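Local coordinates for protein ORF99 (Acidianus Filamentous Virus 1, PDB 3DF6) that is of unknown function but, as a heat- and acid-stable archaeal virus protein of the AcrID1 family, may act against host CRISPR immunity, at residues C[49-61]-C[70-82]. The protein carries 2 engineered substitutions. Residues are numbered along the deposited sequence; the frame is centred on the assembly and turned at random. Where two conformers were deposited one is given.
Engineered in segment 70-82: Met-70 (natural residue Ile).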
loop_
_atom_site.group_PDB
_atom_site.type_symbol
_atom_site.label_atom_id
_atom_site.label_comp_id
_atom_site.label_asym_id
_atom_site.label_seq_id
_atom_site.Cartn_x
_atom_site.Cartn_y
_atom_site.Cartn_z
ATOM N N ASN C 49 -7.376 -11.222 16.652
ATOM C CA ASN C 49 -7.688 -10.477 17.864
ATOM C C ASN C 49 -8.450 -9.255 17.394
ATOM O O ASN C 49 -8.178 -8.726 16.336
ATOM C CB ASN C 49 -6.406 -10.050 18.599
ATOM C CG ASN C 49 -6.675 -9.507 19.999
ATOM O OD1 ASN C 49 -7.472 -10.069 20.766
ATOM N ND2 ASN C 49 -5.990 -8.414 20.343
ATOM N N SER C 50 -9.437 -8.834 18.173
ATOM C CA SER C 50 -10.228 -7.672 17.798
ATOM C C SER C 50 -10.343 -6.777 19.018
ATOM O O SER C 50 -10.767 -7.239 20.062
ATOM C CB SER C 50 -11.630 -8.103 17.350
ATOM O OG SER C 50 -12.454 -6.987 17.080
ATOM N N ALA C 51 -9.949 -5.515 18.880
ATOM C CA ALA C 51 -9.985 -4.569 19.990
ATOM C C ALA C 51 -10.812 -3.365 19.564
ATOM O O ALA C 51 -10.634 -2.846 18.462
ATOM C CB ALA C 51 -8.571 -4.138 20.359
ATOM N N GLU C 52 -11.725 -2.953 20.438
ATOM C CA GLU C 52 -12.546 -1.767 20.238
ATOM C C GLU C 52 -12.049 -0.627 21.111
ATOM O O GLU C 52 -11.839 -0.780 22.326
ATOM C CB GLU C 52 -14.016 -2.056 20.571
ATOM C CG GLU C 52 -15.005 -0.944 20.181
ATOM C CD GLU C 52 -16.420 -1.207 20.698
ATOM O OE1 GLU C 52 -16.724 -2.368 21.032
ATOM O OE2 GLU C 52 -17.226 -0.255 20.787
ATOM N N ASN C 53 -11.893 0.535 20.490
ATOM C CA ASN C 53 -11.506 1.731 21.203
ATOM C C ASN C 53 -12.217 2.940 20.595
ATOM O O ASN C 53 -12.070 3.187 19.405
ATOM C CB ASN C 53 -9.989 1.888 21.099
ATOM C CG ASN C 53 -9.465 3.018 21.946
ATOM O OD1 ASN C 53 -10.146 3.522 22.815
ATOM N ND2 ASN C 53 -8.239 3.431 21.676
ATOM N N ASN C 54 -13.005 3.659 21.395
ATOM C CA ASN C 54 -13.711 4.868 20.923
ATOM C C ASN C 54 -14.528 4.668 19.629
ATOM O O ASN C 54 -14.474 5.503 18.722
ATOM C CB ASN C 54 -12.721 6.037 20.726
ATOM C CG ASN C 54 -12.079 6.501 22.017
ATOM O OD1 ASN C 54 -12.184 5.843 23.054
ATOM N ND2 ASN C 54 -11.416 7.650 21.964
ATOM N N GLY C 55 -15.282 3.572 19.554
ATOM C CA GLY C 55 -16.140 3.289 18.402
ATOM C C GLY C 55 -15.398 2.757 17.187
ATOM O O GLY C 55 -16.005 2.545 16.137
ATOM N N ILE C 56 -14.093 2.528 17.324
ATOM C CA ILE C 56 -13.288 2.031 16.220
ATOM C C ILE C 56 -12.690 0.676 16.593
ATOM O O ILE C 56 -12.135 0.507 17.692
ATOM C CB ILE C 56 -12.147 3.022 15.830
ATOM C CG1 ILE C 56 -12.709 4.418 15.528
ATOM C CG2 ILE C 56 -11.347 2.477 14.621
ATOM C CD1 ILE C 56 -11.657 5.527 15.229
ATOM N N PHE C 57 -12.807 -0.286 15.683
ATOM C CA PHE C 57 -12.102 -1.564 15.820
ATOM C C PHE C 57 -10.766 -1.677 15.098
ATOM O O PHE C 57 -10.647 -1.374 13.887
ATOM C CB PHE C 57 -12.948 -2.713 15.304
ATOM C CG PHE C 57 -14.182 -2.924 16.080
ATOM C CD1 PHE C 57 -14.234 -3.905 17.065
ATOM C CD2 PHE C 57 -15.296 -2.126 15.864
ATOM C CE1 PHE C 57 -15.377 -4.103 17.798
ATOM C CE2 PHE C 57 -16.462 -2.326 16.614
ATOM C CZ PHE C 57 -16.492 -3.310 17.583
ATOM N N ILE C 58 -9.765 -2.175 15.830
ATOM C CA ILE C 58 -8.549 -2.599 15.145
ATOM C C ILE C 58 -8.476 -4.103 15.341
ATOM O O ILE C 58 -8.372 -4.586 16.484
ATOM C CB ILE C 58 -7.261 -1.948 15.644
ATOM C CG1 ILE C 58 -7.369 -0.427 15.515
ATOM C CG2 ILE C 58 -6.070 -2.497 14.806
ATOM C CD1 ILE C 58 -6.204 0.351 16.056
ATOM N N ASP C 59 -8.575 -4.833 14.233
ATOM C CA ASP C 59 -8.375 -6.271 14.267
ATOM C C ASP C 59 -6.990 -6.635 13.759
ATOM O O ASP C 59 -6.475 -6.024 12.828
ATOM C CB ASP C 59 -9.410 -7.002 13.422
ATOM C CG ASP C 59 -10.818 -6.901 13.981
ATOM O OD1 ASP C 59 -11.056 -6.230 15.019
ATOM O OD2 ASP C 59 -11.705 -7.489 13.344
ATOM N N GLU C 60 -6.414 -7.652 14.376
ATOM C CA GLU C 60 -5.122 -8.167 13.987
ATOM C C GLU C 60 -5.326 -9.611 13.545
ATOM O O GLU C 60 -5.767 -10.434 14.334
ATOM C CB GLU C 60 -4.187 -8.106 15.183
ATOM C CG GLU C 60 -2.808 -8.666 14.922
ATOM C CD GLU C 60 -1.989 -8.702 16.212
ATOM O OE1 GLU C 60 -2.315 -7.938 17.154
ATOM O OE2 GLU C 60 -1.039 -9.495 16.290
ATOM N N TYR C 61 -5.029 -9.892 12.287
ATOM C CA TYR C 61 -5.194 -11.227 11.716
ATOM C C TYR C 61 -3.831 -11.799 11.389
ATOM O O TYR C 61 -3.034 -11.150 10.732
ATOM C CB TYR C 61 -6.020 -11.154 10.446
ATOM C CG TYR C 61 -7.370 -10.492 10.650
ATOM C CD1 TYR C 61 -8.406 -11.162 11.311
ATOM C CD2 TYR C 61 -7.604 -9.208 10.187
ATOM C CE1 TYR C 61 -9.672 -10.543 11.503
ATOM C CE2 TYR C 61 -8.851 -8.588 10.357
ATOM C CZ TYR C 61 -9.868 -9.256 11.012
ATOM O OH TYR C 61 -11.088 -8.634 11.166
HETATM N N MSE C 70 5.464 -15.486 9.738
HETATM C CA MSE C 70 4.061 -15.199 9.909
HETATM C C MSE C 70 3.735 -13.863 9.242
HETATM O O MSE C 70 4.528 -12.935 9.286
HETATM C CB MSE C 70 3.752 -15.159 11.398
HETATM C CG MSE C 70 2.620 -14.286 11.735
HETATM SE SE MSE C 70 1.999 -14.739 13.460
HETATM C CE MSE C 70 2.904 -13.414 14.523
ATOM N N LYS C 71 2.584 -13.781 8.596
ATOM C CA LYS C 71 2.103 -12.518 8.038
ATOM C C LYS C 71 1.028 -12.006 8.972
ATOM O O LYS C 71 0.155 -12.781 9.388
ATOM C CB LYS C 71 1.518 -12.701 6.629
ATOM C CG LYS C 71 2.496 -12.995 5.478
ATOM C CD LYS C 71 3.122 -11.728 4.936
ATOM C CE LYS C 71 4.187 -12.015 3.866
ATOM N NZ LYS C 71 4.759 -10.698 3.477
ATOM N N LYS C 72 1.105 -10.728 9.334
ATOM C CA LYS C 72 0.073 -10.119 10.176
ATOM C C LYS C 72 -0.583 -8.952 9.461
ATOM O O LYS C 72 0.101 -8.099 8.876
ATOM C CB LYS C 72 0.628 -9.639 11.510
ATOM C CG LYS C 72 1.144 -10.788 12.427
ATOM C CD LYS C 72 1.590 -10.178 13.775
ATOM C CE LYS C 72 2.003 -11.236 14.777
ATOM N NZ LYS C 72 2.755 -10.683 15.991
ATOM N N LEU C 73 -1.908 -8.936 9.528
ATOM C CA LEU C 73 -2.729 -7.907 8.899
ATOM C C LEU C 73 -3.540 -7.155 9.948
ATOM O O LEU C 73 -4.290 -7.752 10.717
ATOM C CB LEU C 73 -3.682 -8.562 7.885
ATOM C CG LEU C 73 -4.467 -7.583 7.007
ATOM C CD1 LEU C 73 -3.505 -6.990 5.910
ATOM C CD2 LEU C 73 -5.698 -8.236 6.411
ATOM N N PHE C 74 -3.381 -5.836 9.994
ATOM C CA PHE C 74 -4.156 -5.007 10.902
ATOM C C PHE C 74 -5.169 -4.214 10.085
ATOM O O PHE C 74 -4.787 -3.520 9.144
ATOM C CB PHE C 74 -3.235 -4.034 11.640
ATOM C CG PHE C 74 -2.219 -4.701 12.499
ATOM C CD1 PHE C 74 -2.465 -4.879 13.853
ATOM C CD2 PHE C 74 -1.002 -5.148 11.959
ATOM C CE1 PHE C 74 -1.524 -5.493 14.680
ATOM C CE2 PHE C 74 -0.049 -5.781 12.772
ATOM C CZ PHE C 74 -0.318 -5.958 14.142
ATOM N N VAL C 75 -6.448 -4.312 10.450
ATOM C CA VAL C 75 -7.515 -3.587 9.755
ATOM C C VAL C 75 -8.237 -2.722 10.772
ATOM O O VAL C 75 -8.785 -3.223 11.749
ATOM C CB VAL C 75 -8.544 -4.534 9.047
ATOM C CG1 VAL C 75 -9.578 -3.723 8.273
ATOM C CG2 VAL C 75 -7.838 -5.507 8.103
ATOM N N GLU C 76 -8.196 -1.417 10.557
ATOM C CA GLU C 76 -8.880 -0.476 11.412
ATOM C C GLU C 76 -10.203 -0.084 10.749
ATOM O O GLU C 76 -10.211 0.358 9.598
ATOM C CB GLU C 76 -8.003 0.763 11.600
ATOM C CG GLU C 76 -8.505 1.745 12.650
ATOM C CD GLU C 76 -7.789 3.104 12.571
ATOM O OE1 GLU C 76 -6.964 3.286 11.665
ATOM O OE2 GLU C 76 -8.055 3.984 13.413
ATOM N N TYR C 77 -11.318 -0.239 11.465
ATOM C CA TYR C 77 -12.628 -0.003 10.859
ATOM C C TYR C 77 -13.705 0.459 11.829
ATOM O O TYR C 77 -13.585 0.281 13.058
ATOM C CB TYR C 77 -13.132 -1.253 10.107
ATOM C CG TYR C 77 -13.345 -2.490 10.971
ATOM C CD1 TYR C 77 -14.599 -2.789 11.515
ATOM C CD2 TYR C 77 -12.281 -3.352 11.245
ATOM C CE1 TYR C 77 -14.782 -3.935 12.309
ATOM C CE2 TYR C 77 -12.448 -4.477 12.016
ATOM C CZ TYR C 77 -13.694 -4.772 12.541
ATOM O OH TYR C 77 -13.824 -5.901 13.303
ATOM N N VAL C 78 -14.769 1.025 11.249
ATOM C CA VAL C 78 -15.995 1.339 11.978
ATOM C C VAL C 78 -17.130 0.452 11.442
ATOM O O VAL C 78 -17.329 0.347 10.230
ATOM C CB VAL C 78 -16.345 2.835 11.877
ATOM C CG1 VAL C 78 -17.649 3.155 12.636
ATOM C CG2 VAL C 78 -15.182 3.702 12.402
ATOM N N ARG C 79 -17.853 -0.200 12.351
ATOM C CA ARG C 79 -18.994 -1.038 11.973
ATOM C C ARG C 79 -20.237 -0.189 11.687
ATOM O O ARG C 79 -20.713 0.550 12.550
ATOM C CB ARG C 79 -19.303 -2.068 13.054
ATOM C CG ARG C 79 -18.221 -3.101 13.284
ATOM C CD ARG C 79 -18.768 -4.273 14.128
ATOM N NE ARG C 79 -17.684 -4.922 14.866
ATOM C CZ ARG C 79 -17.087 -6.068 14.529
ATOM N NH1 ARG C 79 -17.471 -6.764 13.460
ATOM N NH2 ARG C 79 -16.099 -6.525 15.280
ATOM N N GLN C 80 -20.752 -0.311 10.466
ATOM C CA GLN C 80 -21.916 0.456 10.028
ATOM C C GLN C 80 -23.200 -0.395 10.041
ATOM O O GLN C 80 -23.130 -1.620 10.211
ATOM C CB GLN C 80 -21.641 1.068 8.645
ATOM C CG GLN C 80 -20.334 1.904 8.583
ATOM C CD GLN C 80 -20.428 3.237 9.331
ATOM O OE1 GLN C 80 -21.499 3.620 9.809
ATOM N NE2 GLN C 80 -19.308 3.954 9.412
ATOM N N PRO C 81 -24.383 0.249 9.882
ATOM C CA PRO C 81 -25.615 -0.544 9.816
ATOM C C PRO C 81 -25.710 -1.286 8.473
ATOM O O PRO C 81 -24.998 -0.938 7.525
ATOM C CB PRO C 81 -26.740 0.507 9.950
ATOM C CG PRO C 81 -26.061 1.828 10.226
ATOM C CD PRO C 81 -24.644 1.694 9.738
ATOM N N GLU C 82 -26.590 -2.288 8.401
ATOM C CA GLU C 82 -26.682 -3.199 7.250
ATOM C C GLU C 82 -25.339 -3.866 6.977
ATOM O O GLU C 82 -24.987 -4.118 5.817
ATOM C CB GLU C 82 -27.200 -2.504 5.979
ATOM C CG GLU C 82 -28.711 -2.562 5.789
ATOM C CD GLU C 82 -29.427 -1.388 6.415
ATOM O OE1 GLU C 82 -28.833 -0.290 6.487
ATOM O OE2 GLU C 82 -30.593 -1.557 6.824
HETATM O O HOH W 1 -17.493 0.621 15.000
#
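The antiparallel hairpin of strands 56-64 and 69-80 pairs Phe-57, Asp-59 and Tyr-61 with Tyr-77, Val-75 and Leu-73, two backbone bonds per pair. On the face carrying these residues, Tyr-77 OH donates to Asp-59 OD2 at 2.6 Å, from above the carboxylate plane, which stands 87° to the ring. OD2 of buried Asp-59 also takes a weak bond from Tyr-61 OH, and OD1 one of 2.6 Å from Ser-50 OG; bonds at both oxygens should restrain the carboxylate's rotation. Tyr-77 CG lies between its own backbone N and carbonyl carbon (chi1 62°), which brings the ring face over Phe-57 CB, 3.7 Å from its centroid, a CH-pi contact; the two rings, near parallel, are slid apart and barely overlap. Arg-79 CZ lies 4.1 Å from the Phe-57 ring centroid, over its face, a cation-pi contact with the guanidinium turned 80° to the ring. On the opposite face, Glu-60 CG packs 3.4 Å from Phe-74 CE1, side by side. Glu-60 OE2 reaches Lys-72 NZ in a long salt bridge (4.0 Å); the lysine's stronger partner is Asp-95. Alternating hydrogen-bonded and non-hydrogen-bonded pairs mark an antiparallel beta hairpin, here in a five-stranded sheet with helix 35-42 packed on Tyr-61, Val-75 and Tyr-77.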